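Local coordinates for protein putative SAM-dependent O-methyltranferase (Podospora anserina, PDB 4YMH) that binds S-adenosyl-L-homocysteine and probably transfers methyl groups from S-adenosyl-L-methionine to acceptor hydroxyls, as in the cation-dependent O-methyltransferase family, at residues S79-Y84 / Y114-R119; P126-L131 / A151-T156; F175-T180 / P195-C200. All blocks are in the same frame, centred on the assembly; numbering follows the deposited sequence.

All three contacts belong to one Rossmann-like methyltransferase domain but do not touch one another. Interaction 2 is the buried one: two helices, both lining the adenine end of the S-adenosyl-L-homocysteine site, pack through a tyrosine ring, an alanine and a leucine. Interactions 1 and 3 are partly buried, on opposite sides of the chain's centre. In each a loop leans on a helix and an arginine packs on an aromatic ring, by its guanidinium in interaction 1 and by its aliphatic chain in interaction 3. Interaction 1 also reaches the ligand's amino group and adds a hydrogen bond between its segments. Interaction 3, away from the ligand and near the second subunit, relies on CH-pi contact and apolar packing.

Interaction 1: S79-Y84 / Y114-R119; sequences SALAWY and YGVGDR. With SAH (S-adenosyl-L-homocysteine), chain E.
The Tyr84 ring, carried toward 114-119 by CG anti to the backbone N (chi1 178°), is held between two residues, with Arg119 on one face and Val116 on the other. The guanidinium lies almost flat on the ring, the planes 17° apart, and its NH2 comes within 3.2 Å of Tyr84 CD1, toward the rim. On the opposite face Val116 CG1 sits over the middle, 3.9 Å from the Tyr84 ring centroid, in a CH-pi contact. In the ring plane, at the hydroxyl edge, a water stands 2.7 Å from Tyr84 OH and takes a weak bond from Gly117 N. The Tyr114 ring has Leu81 over one face, with CD2 3.6 Å from Tyr114 CG; the same methyl also meets Val116.

The edge of the Arg119 guanidinium points at the helix, where NH2 donates to Tyr84 O at 2.9 Å with an N-H...O angle of 153°. NH1 is taken by Thr87 OG1 and Ala92 O, so the group is fixed in rotation, and its positive charge probably suits the C-terminal end of helix 78-86, where Tyr84 O lies. Tyr114 OH is bonded to Glu85.

At the other end of the segment, Ser79 OG accepts a bond from the amino group N of S-adenosyl-L-homocysteine at 3.0 Å and is also bonded to Glu71.

Gly115, with positive phi, is the C-prime residue of a Schellman motif in which Val116 N returns to Phe111 O. It ends helix 101-114 and leads into strand 120-124, outermost in this chain's sheet, a helix-to-strand connection of the Rossmann-like methyltransferase fold.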
loop_
_atom_site.group_PDB
_atom_site.type_symbol
_atom_site.label_atom_id
_atom_site.label_comp_id
_atom_site.label_asym_id
_atom_site.label_seq_id
_atom_site.Cartn_x
_atom_site.Cartn_y
_atom_site.Cartn_z
ATOM N N SER A 79 0.751 -11.470 13.704
ATOM C CA SER A 79 1.317 -10.227 13.178
ATOM C C SER A 79 2.553 -9.817 13.984
ATOM O O SER A 79 3.508 -9.304 13.413
ATOM C CB SER A 79 0.278 -9.090 13.127
ATOM O OG SER A 79 -0.332 -8.841 14.378
ATOM N N ALA A 80 2.566 -10.077 15.293
ATOM C CA ALA A 80 3.785 -9.845 16.077
ATOM C C ALA A 80 4.968 -10.659 15.538
ATOM O O ALA A 80 6.089 -10.151 15.455
ATOM C CB ALA A 80 3.551 -10.176 17.561
ATOM N N LEU A 81 4.726 -11.918 15.173
ATOM C CA LEU A 81 5.802 -12.746 14.644
ATOM C C LEU A 81 6.206 -12.294 13.236
ATOM O O LEU A 81 7.379 -12.430 12.853
ATOM C CB LEU A 81 5.406 -14.227 14.643
ATOM C CG LEU A 81 5.291 -14.842 16.050
ATOM C CD1 LEU A 81 4.650 -16.231 16.005
ATOM C CD2 LEU A 81 6.661 -14.905 16.721
ATOM N N ALA A 82 5.253 -11.757 12.472
ATOM C CA ALA A 82 5.610 -11.159 11.181
ATOM C C ALA A 82 6.566 -9.977 11.372
ATOM O O ALA A 82 7.603 -9.897 10.705
ATOM C CB ALA A 82 4.364 -10.710 10.414
ATOM N N TRP A 83 6.221 -9.063 12.280
ATOM C CA TRP A 83 7.099 -7.925 12.581
ATOM C C TRP A 83 8.475 -8.392 13.054
ATOM O O TRP A 83 9.525 -7.844 12.664
ATOM C CB TRP A 83 6.469 -7.017 13.655
ATOM C CG TRP A 83 5.117 -6.440 13.301
ATOM C CD1 TRP A 83 3.980 -6.499 14.061
ATOM C CD2 TRP A 83 4.764 -5.718 12.114
ATOM N NE1 TRP A 83 2.946 -5.868 13.416
ATOM C CE2 TRP A 83 3.400 -5.380 12.220
ATOM C CE3 TRP A 83 5.470 -5.325 10.968
ATOM C CZ2 TRP A 83 2.726 -4.667 11.224
ATOM C CZ3 TRP A 83 4.803 -4.624 9.985
ATOM C CH2 TRP A 83 3.440 -4.296 10.120
ATOM N N TYR A 84 8.457 -9.406 13.919
ATOM C CA TYR A 84 9.676 -10.031 14.421
ATOM C C TYR A 84 10.555 -10.501 13.261
ATOM O O TYR A 84 11.757 -10.190 13.203
ATOM C CB TYR A 84 9.314 -11.196 15.369
ATOM C CG TYR A 84 10.507 -11.958 15.925
ATOM C CD1 TYR A 84 11.197 -11.495 17.040
ATOM C CD2 TYR A 84 10.940 -13.134 15.333
ATOM C CE1 TYR A 84 12.288 -12.182 17.546
ATOM C CE2 TYR A 84 12.040 -13.833 15.831
ATOM C CZ TYR A 84 12.707 -13.352 16.939
ATOM O OH TYR A 84 13.790 -14.040 17.443
ATOM N N TYR A 114 8.420 -20.258 19.260
ATOM C CA TYR A 114 9.091 -19.624 18.128
ATOM C C TYR A 114 10.524 -19.252 18.472
ATOM O O TYR A 114 11.363 -19.067 17.584
ATOM C CB TYR A 114 8.324 -18.375 17.704
ATOM C CG TYR A 114 8.355 -18.080 16.227
ATOM C CD1 TYR A 114 9.349 -17.272 15.676
ATOM C CD2 TYR A 114 7.387 -18.596 15.382
ATOM C CE1 TYR A 114 9.380 -17.002 14.320
ATOM C CE2 TYR A 114 7.398 -18.320 14.021
ATOM C CZ TYR A 114 8.393 -17.520 13.498
ATOM O OH TYR A 114 8.400 -17.248 12.147
ATOM N N GLY A 115 10.794 -19.130 19.769
ATOM C CA GLY A 115 12.112 -18.759 20.246
ATOM C C GLY A 115 12.425 -17.287 20.045
ATOM O O GLY A 115 13.548 -16.937 19.693
ATOM N N VAL A 116 11.444 -16.419 20.267
ATOM C CA VAL A 116 11.702 -14.986 20.193
ATOM C C VAL A 116 12.573 -14.574 21.377
ATOM O O VAL A 116 12.615 -15.261 22.398
ATOM C CB VAL A 116 10.396 -14.157 20.173
ATOM C CG1 VAL A 116 9.499 -14.622 19.040
ATOM C CG2 VAL A 116 9.671 -14.263 21.501
ATOM N N GLY A 117 13.288 -13.465 21.243
ATOM C CA GLY A 117 14.133 -13.010 22.328
ATOM C C GLY A 117 13.353 -12.184 23.323
ATOM O O GLY A 117 12.125 -12.244 23.375
ATOM N N ASP A 118 14.033 -11.358 24.078
ATOM C CA ASP A 118 13.396 -10.455 24.999
ATOM C C ASP A 118 12.761 -9.318 24.240
ATOM O O ASP A 118 11.957 -8.607 24.768
ATOM C CB ASP A 118 14.437 -9.852 25.940
ATOM C CG ASP A 118 14.730 -10.740 27.137
ATOM O OD1 ASP A 118 14.904 -10.204 28.233
ATOM O OD2 ASP A 118 14.777 -11.972 26.986
ATOM N N ARG A 119 13.153 -9.125 22.994
ATOM C CA ARG A 119 12.663 -7.960 22.238
ATOM C C ARG A 119 11.170 -7.952 21.886
ATOM O O ARG A 119 10.648 -6.915 21.465
ATOM C CB ARG A 119 13.478 -7.783 20.951
ATOM C CG ARG A 119 13.322 -8.835 19.861
ATOM C CD ARG A 119 14.368 -8.538 18.752
ATOM N NE ARG A 119 14.279 -9.418 17.584
ATOM C CZ ARG A 119 13.594 -9.139 16.475
ATOM N NH1 ARG A 119 12.925 -8.004 16.374
ATOM N NH2 ARG A 119 13.575 -9.996 15.467
HETATM N N SAH E . -3.243 -8.680 14.879
HETATM C CA SAH E . -3.712 -10.035 14.818
HETATM C CB SAH E . -5.227 -10.114 14.982
HETATM C CG SAH E . -5.868 -9.185 16.009
HETATM S SD SAH E . -7.577 -9.539 16.188
HETATM C C SAH E . -3.337 -10.682 13.512
HETATM O O SAH E . -3.301 -11.887 13.427
HETATM O OXT SAH E . -3.083 -9.974 12.550
HETATM C "C5'" SAH E . -7.937 -8.340 17.404
HETATM C "C4'" SAH E . -7.400 -8.662 18.790
HETATM O "O4'" SAH E . -7.581 -7.541 19.636
HETATM C "C3'" SAH E . -8.140 -9.797 19.457
HETATM O "O3'" SAH E . -7.245 -10.791 19.897
HETATM C "C2'" SAH E . -8.834 -9.159 20.632
HETATM O "O2'" SAH E . -8.992 -10.015 21.719
HETATM C "C1'" SAH E . -7.988 -7.944 20.920
HETATM N N9 SAH E . -8.724 -6.850 21.569
HETATM C C8 SAH E . -9.973 -6.476 21.359
HETATM N N7 SAH E . -10.291 -5.444 22.121
HETATM C C5 SAH E . -9.232 -5.141 22.831
HETATM C C6 SAH E . -8.881 -4.138 23.834
HETATM N N6 SAH E . -9.793 -3.268 24.204
HETATM N N1 SAH E . -7.650 -4.131 24.339
HETATM C C2 SAH E . -6.750 -5.018 23.930
HETATM N N3 SAH E . -6.987 -5.949 23.025
HETATM C C4 SAH E . -8.191 -6.056 22.452
HETATM O O HOH W 1 13.427 -17.258 16.370
HETATM O O HOH W 2 15.006 -12.647 19.361
#

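Interaction 2: P126-L131 / A151-T156; sequences PAENTL and AGYVKT. With SAH (S-adenosyl-L-homocysteine), chain E.
Tyr153 reaches across from helix 151-156 to the start of helix 127-131, and each part of it meets something different. CB stands beside Leu131 CD2; CG is anti to the carbonyl carbon (chi1 -65°), and CD1 of Tyr153 is 3.8 Å from that same methyl. Farther out, Tyr153 CE1 is 3.6 Å from Glu128 N, which approaches the ring edge in plane, and 3.7 Å from Ala127 CB. At the tip, Tyr153 OH is hydrogen-bonded to Asn146 OD1 and lies 3.4 Å from N6 of S-adenosyl-L-homocysteine. The adenine itself is read by the helix start: Ala127 N donates to its N1 at 3.0 Å, nearly straight at 168°, and its N6 donates to Glu128 OE1 at 3.1 Å. An alanine at Tyr153 would probably open a gap beside Ala127 and Leu131 and leave Asn146 OD1 without its hydroxyl partner. One turn on, Leu131 packs against the Thr156 methyl, while a water joins Glu128 O to Thr156 OG1. The two helix segments run side by side, 10.1 Å between axes and 5° apart, with Ala127 and Leu131 resting on strands 68-72 and 93-98 and Val154 turned to helix 194-212.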
loop_
_atom_site.group_PDB
_atom_site.type_symbol
_atom_site.label_atom_id
_atom_site.label_comp_id
_atom_site.label_asym_id
_atom_site.label_seq_id
_atom_site.Cartn_x
_atom_site.Cartn_y
_atom_site.Cartn_z
ATOM N N PRO A 126 -6.666 -3.995 29.030
ATOM C CA PRO A 126 -7.389 -3.143 28.080
ATOM C C PRO A 126 -6.433 -2.142 27.467
ATOM O O PRO A 126 -5.834 -1.377 28.221
ATOM C CB PRO A 126 -8.436 -2.429 28.953
ATOM C CG PRO A 126 -8.487 -3.207 30.239
ATOM C CD PRO A 126 -7.125 -3.801 30.416
ATOM N N ALA A 127 -6.290 -2.148 26.142
ATOM C CA ALA A 127 -5.316 -1.293 25.469
ATOM C C ALA A 127 -5.578 0.189 25.713
ATOM O O ALA A 127 -4.645 0.994 25.683
ATOM C CB ALA A 127 -5.298 -1.576 23.983
ATOM N N GLU A 128 -6.839 0.544 25.945
ATOM C CA GLU A 128 -7.195 1.938 26.161
ATOM C C GLU A 128 -6.427 2.507 27.355
ATOM O O GLU A 128 -5.991 3.658 27.321
ATOM C CB GLU A 128 -8.712 2.091 26.333
ATOM C CG GLU A 128 -9.366 1.183 27.368
ATOM C CD GLU A 128 -9.971 -0.114 26.806
ATOM O OE1 GLU A 128 -9.496 -0.630 25.773
ATOM O OE2 GLU A 128 -10.951 -0.613 27.411
ATOM N N ASN A 129 -6.202 1.692 28.382
ATOM C CA ASN A 129 -5.388 2.145 29.516
ATOM C C ASN A 129 -3.885 1.876 29.378
ATOM O O ASN A 129 -3.078 2.746 29.677
ATOM C CB ASN A 129 -5.874 1.530 30.828
ATOM C CG ASN A 129 -7.386 1.550 30.961
ATOM O OD1 ASN A 129 -7.993 2.616 31.056
ATOM N ND2 ASN A 129 -7.990 0.374 31.058
ATOM N N THR A 130 -3.500 0.693 28.911
ATOM C CA THR A 130 -2.065 0.367 28.859
ATOM C C THR A 130 -1.321 1.216 27.835
ATOM O O THR A 130 -0.174 1.578 28.067
ATOM C CB THR A 130 -1.812 -1.124 28.555
ATOM O OG1 THR A 130 -2.373 -1.455 27.285
ATOM C CG2 THR A 130 -2.451 -2.006 29.635
ATOM N N LEU A 131 -1.971 1.554 26.722
ATOM C CA LEU A 131 -1.343 2.395 25.693
ATOM C C LEU A 131 -0.849 3.717 26.291
ATOM O O LEU A 131 0.221 4.200 25.932
ATOM C CB LEU A 131 -2.316 2.671 24.537
ATOM C CG LEU A 131 -1.880 3.639 23.426
ATOM C CD1 LEU A 131 -0.696 3.077 22.642
ATOM C CD2 LEU A 131 -3.054 3.935 22.484
ATOM N N ALA A 151 -10.229 5.369 17.138
ATOM C CA ALA A 151 -10.128 6.819 17.281
ATOM C C ALA A 151 -9.390 7.151 18.572
ATOM O O ALA A 151 -8.396 7.900 18.563
ATOM C CB ALA A 151 -11.497 7.462 17.256
ATOM N N GLY A 152 -9.816 6.511 19.660
ATOM C CA GLY A 152 -9.211 6.762 20.959
ATOM C C GLY A 152 -7.725 6.434 20.939
ATOM O O GLY A 152 -6.883 7.225 21.416
ATOM N N TYR A 153 -7.393 5.302 20.322
ATOM C CA TYR A 153 -5.997 4.880 20.273
ATOM C C TYR A 153 -5.167 5.934 19.541
ATOM O O TYR A 153 -4.117 6.386 20.044
ATOM C CB TYR A 153 -5.858 3.522 19.590
ATOM C CG TYR A 153 -6.508 2.392 20.349
ATOM C CD1 TYR A 153 -6.462 2.345 21.741
ATOM C CD2 TYR A 153 -7.180 1.374 19.682
ATOM C CE1 TYR A 153 -7.053 1.309 22.452
ATOM C CE2 TYR A 153 -7.784 0.328 20.388
ATOM C CZ TYR A 153 -7.720 0.309 21.771
ATOM O OH TYR A 153 -8.308 -0.717 22.487
ATOM N N VAL A 154 -5.669 6.369 18.389
ATOM C CA VAL A 154 -4.872 7.276 17.565
ATOM C C VAL A 154 -4.730 8.578 18.336
ATOM O O VAL A 154 -3.644 9.179 18.370
ATOM C CB VAL A 154 -5.500 7.510 16.169
ATOM C CG1 VAL A 154 -4.813 8.677 15.460
ATOM C CG2 VAL A 154 -5.393 6.249 15.316
ATOM N N LYS A 155 -5.791 8.968 19.043
ATOM C CA LYS A 155 -5.732 10.221 19.784
ATOM C C LYS A 155 -4.604 10.146 20.822
ATOM O O LYS A 155 -3.748 11.043 20.900
ATOM C CB LYS A 155 -7.078 10.519 20.460
ATOM C CG LYS A 155 -7.124 11.827 21.209
ATOM C CD LYS A 155 -8.443 11.967 21.944
ATOM C CE LYS A 155 -8.420 13.130 22.916
ATOM N NZ LYS A 155 -8.111 14.373 22.174
ATOM N N THR A 156 -4.571 9.040 21.563
ATOM C CA THR A 156 -3.571 8.872 22.608
ATOM C C THR A 156 -2.208 8.933 21.951
ATOM O O THR A 156 -1.314 9.674 22.393
ATOM C CB THR A 156 -3.756 7.543 23.374
ATOM O OG1 THR A 156 -4.947 7.616 24.172
ATOM C CG2 THR A 156 -2.570 7.264 24.301
HETATM N N SAH E . -3.243 -8.680 14.879
HETATM C CA SAH E . -3.712 -10.035 14.818
HETATM C CB SAH E . -5.227 -10.114 14.982
HETATM C CG SAH E . -5.868 -9.185 16.009
HETATM S SD SAH E . -7.577 -9.539 16.188
HETATM C C SAH E . -3.337 -10.682 13.512
HETATM O O SAH E . -3.301 -11.887 13.427
HETATM O OXT SAH E . -3.083 -9.974 12.550
HETATM C "C5'" SAH E . -7.937 -8.340 17.404
HETATM C "C4'" SAH E . -7.400 -8.662 18.790
HETATM O "O4'" SAH E . -7.581 -7.541 19.636
HETATM C "C3'" SAH E . -8.140 -9.797 19.457
HETATM O "O3'" SAH E . -7.245 -10.791 19.897
HETATM C "C2'" SAH E . -8.834 -9.159 20.632
HETATM O "O2'" SAH E . -8.992 -10.015 21.719
HETATM C "C1'" SAH E . -7.988 -7.944 20.920
HETATM N N9 SAH E . -8.724 -6.850 21.569
HETATM C C8 SAH E . -9.973 -6.476 21.359
HETATM N N7 SAH E . -10.291 -5.444 22.121
HETATM C C5 SAH E . -9.232 -5.141 22.831
HETATM C C6 SAH E . -8.881 -4.138 23.834
HETATM N N6 SAH E . -9.793 -3.268 24.204
HETATM N N1 SAH E . -7.650 -4.131 24.339
HETATM C C2 SAH E . -6.750 -5.018 23.930
HETATM N N3 SAH E . -6.987 -5.949 23.025
HETATM C C4 SAH E . -8.191 -6.056 22.452
HETATM O O HOH W 3 -5.801 5.258 24.787
#

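Interaction 3: F175-T180 / P195-C200; sequences FARGLT and PYWNGC
Ala176 and Leu179 bring the turn 175-180 down on helix 195-200 opposite Trp197 and Asn198, after Ala176, Arg177 and Gly178 have all taken positive phi and Phe175 O has accepted bonds from both Gly178 N and Thr180 N. This is loop-on-helix packing in the Rossmann-like methyltransferase fold, where the connection leaving strand 167-171 folds back on the first turns of helix 194-212. At Gly178 a side chain would be pressed against the carbonyl oxygen of Arg177.

The Trp197 indole has a neighbour on each face. Arg177 CG, set anti to the carbonyl carbon (chi1 -52°), lies over one, 3.9 Å from the centroid of the five-membered ring in a CH-pi contact, and CE2 of Tyr196 lies over the other. Farther out the guanidinium passes the CZ2 corner of the benzo ring, turning one face to that atom, with Arg177 CZ 3.4 Å from Trp197 CZ2. The two planes are 36° apart, so the group is tilted against the indole at its rim and not stacked on it. A salt bridge from Arg177 NH1 to Asp226 holds the charged end there.

Beside the indole, Ala176 CB is 3.7 Å from Trp197 O and also meets CE3. Leu179 CD1 fits between Trp197 and Asn198, 3.7 Å from Trp197 CB and 3.6 Å from Asn198 N. Beyond the turn is the second subunit, where Phe175 packs on Cys20 and Thr180 on Tyr19 of that other chain.

Asn198 starts out away from the loop, but its amide turns back to touch Leu179 CD1; there a water lies 2.7 Å from Leu179 O and 2.8 Å from Asn198 OD1.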
loop_
_atom_site.group_PDB
_atom_site.type_symbol
_atom_site.label_atom_id
_atom_site.label_comp_id
_atom_site.label_asym_id
_atom_site.label_seq_id
_atom_site.Cartn_x
_atom_site.Cartn_y
_atom_site.Cartn_z
ATOM N N PHE A 175 -12.377 -0.974 6.463
ATOM C CA PHE A 175 -13.577 -1.081 5.625
ATOM C C PHE A 175 -14.708 -1.868 6.285
ATOM O O PHE A 175 -15.849 -1.784 5.844
ATOM C CB PHE A 175 -13.257 -1.765 4.294
ATOM C CG PHE A 175 -12.546 -0.881 3.297
ATOM C CD1 PHE A 175 -12.430 0.489 3.501
ATOM C CD2 PHE A 175 -12.014 -1.427 2.145
ATOM C CE1 PHE A 175 -11.788 1.292 2.563
ATOM C CE2 PHE A 175 -11.360 -0.626 1.208
ATOM C CZ PHE A 175 -11.251 0.729 1.419
ATOM N N ALA A 176 -14.369 -2.677 7.285
ATOM C CA ALA A 176 -15.343 -3.568 7.932
ATOM C C ALA A 176 -16.109 -4.366 6.869
ATOM O O ALA A 176 -17.346 -4.369 6.839
ATOM C CB ALA A 176 -16.318 -2.758 8.818
ATOM N N ARG A 177 -15.349 -4.980 5.967
ATOM C CA ARG A 177 -15.853 -5.806 4.866
ATOM C C ARG A 177 -16.591 -5.011 3.789
ATOM O O ARG A 177 -17.176 -5.591 2.867
ATOM C CB ARG A 177 -16.762 -6.909 5.418
ATOM C CG ARG A 177 -16.122 -7.730 6.538
ATOM C CD ARG A 177 -14.958 -8.534 6.020
ATOM N NE ARG A 177 -14.677 -9.678 6.887
ATOM C CZ ARG A 177 -13.671 -9.753 7.753
ATOM N NH1 ARG A 177 -12.816 -8.746 7.883
ATOM N NH2 ARG A 177 -13.514 -10.851 8.488
ATOM N N GLY A 178 -16.554 -3.687 3.903
ATOM C CA GLY A 178 -17.277 -2.805 3.009
ATOM C C GLY A 178 -18.355 -2.039 3.753
ATOM O O GLY A 178 -18.834 -1.020 3.290
ATOM N N LEU A 179 -18.713 -2.504 4.945
ATOM C CA LEU A 179 -19.859 -1.917 5.635
ATOM C C LEU A 179 -19.561 -0.554 6.265
ATOM O O LEU A 179 -20.498 0.197 6.595
ATOM C CB LEU A 179 -20.390 -2.892 6.697
ATOM C CG LEU A 179 -20.854 -4.256 6.162
ATOM C CD1 LEU A 179 -21.553 -5.063 7.277
ATOM C CD2 LEU A 179 -21.775 -4.104 4.961
ATOM N N THR A 180 -18.281 -0.210 6.403
ATOM C CA THR A 180 -17.909 1.151 6.809
ATOM C C THR A 180 -18.437 2.175 5.808
ATOM O O THR A 180 -18.895 3.267 6.177
ATOM C CB THR A 180 -16.368 1.303 6.937
ATOM O OG1 THR A 180 -15.906 0.503 8.030
ATOM C CG2 THR A 180 -15.984 2.755 7.178
ATOM N N PRO A 195 -24.588 -8.144 11.605
ATOM C CA PRO A 195 -24.755 -7.105 12.635
ATOM C C PRO A 195 -23.451 -6.643 13.288
ATOM O O PRO A 195 -23.241 -5.426 13.500
ATOM C CB PRO A 195 -25.659 -7.784 13.664
ATOM C CG PRO A 195 -26.456 -8.729 12.856
ATOM C CD PRO A 195 -25.532 -9.261 11.816
ATOM N N TYR A 196 -22.575 -7.600 13.588
ATOM C CA TYR A 196 -21.290 -7.264 14.176
ATOM C C TYR A 196 -20.516 -6.293 13.260
ATOM O O TYR A 196 -20.052 -5.217 13.685
ATOM C CB TYR A 196 -20.458 -8.540 14.438
ATOM C CG TYR A 196 -19.031 -8.225 14.798
ATOM C CD1 TYR A 196 -18.685 -7.861 16.095
ATOM C CD2 TYR A 196 -18.028 -8.250 13.835
ATOM C CE1 TYR A 196 -17.377 -7.543 16.417
ATOM C CE2 TYR A 196 -16.731 -7.930 14.145
ATOM C CZ TYR A 196 -16.408 -7.586 15.441
ATOM O OH TYR A 196 -15.104 -7.265 15.759
ATOM N N TRP A 197 -20.383 -6.659 11.992
ATOM C CA TRP A 197 -19.573 -5.829 11.099
ATOM C C TRP A 197 -20.232 -4.482 10.800
ATOM O O TRP A 197 -19.541 -3.515 10.519
ATOM C CB TRP A 197 -19.251 -6.574 9.797
ATOM C CG TRP A 197 -18.158 -7.591 9.993
ATOM C CD1 TRP A 197 -18.271 -8.946 9.919
ATOM C CD2 TRP A 197 -16.794 -7.317 10.325
ATOM N NE1 TRP A 197 -17.055 -9.537 10.180
ATOM C CE2 TRP A 197 -16.130 -8.554 10.426
ATOM C CE3 TRP A 197 -16.066 -6.139 10.532
ATOM C CZ2 TRP A 197 -14.769 -8.652 10.732
ATOM C CZ3 TRP A 197 -14.720 -6.234 10.833
ATOM C CH2 TRP A 197 -14.084 -7.487 10.935
ATOM N N ASN A 198 -21.555 -4.412 10.868
ATOM C CA ASN A 198 -22.247 -3.140 10.672
ATOM C C ASN A 198 -21.937 -2.192 11.822
ATOM O O ASN A 198 -21.717 -0.994 11.616
ATOM C CB ASN A 198 -23.762 -3.355 10.560
ATOM C CG ASN A 198 -24.242 -3.393 9.121
ATOM O OD1 ASN A 198 -23.944 -2.499 8.320
ATOM N ND2 ASN A 198 -24.976 -4.443 8.779
ATOM N N GLY A 199 -21.930 -2.741 13.040
ATOM C CA GLY A 199 -21.504 -1.969 14.197
ATOM C C GLY A 199 -20.089 -1.434 14.020
ATOM O O GLY A 199 -19.809 -0.227 14.229
ATOM N N CYS A 200 -19.186 -2.339 13.635
ATOM C CA CYS A 200 -17.807 -1.938 13.374
ATOM C C CYS A 200 -17.745 -0.844 12.317
ATOM O O CYS A 200 -17.011 0.114 12.461
ATOM C CB CYS A 200 -16.957 -3.129 12.936
ATOM S SG CYS A 200 -16.657 -4.300 14.296
HETATM O O HOH W 4 -23.010 0.047 7.670
#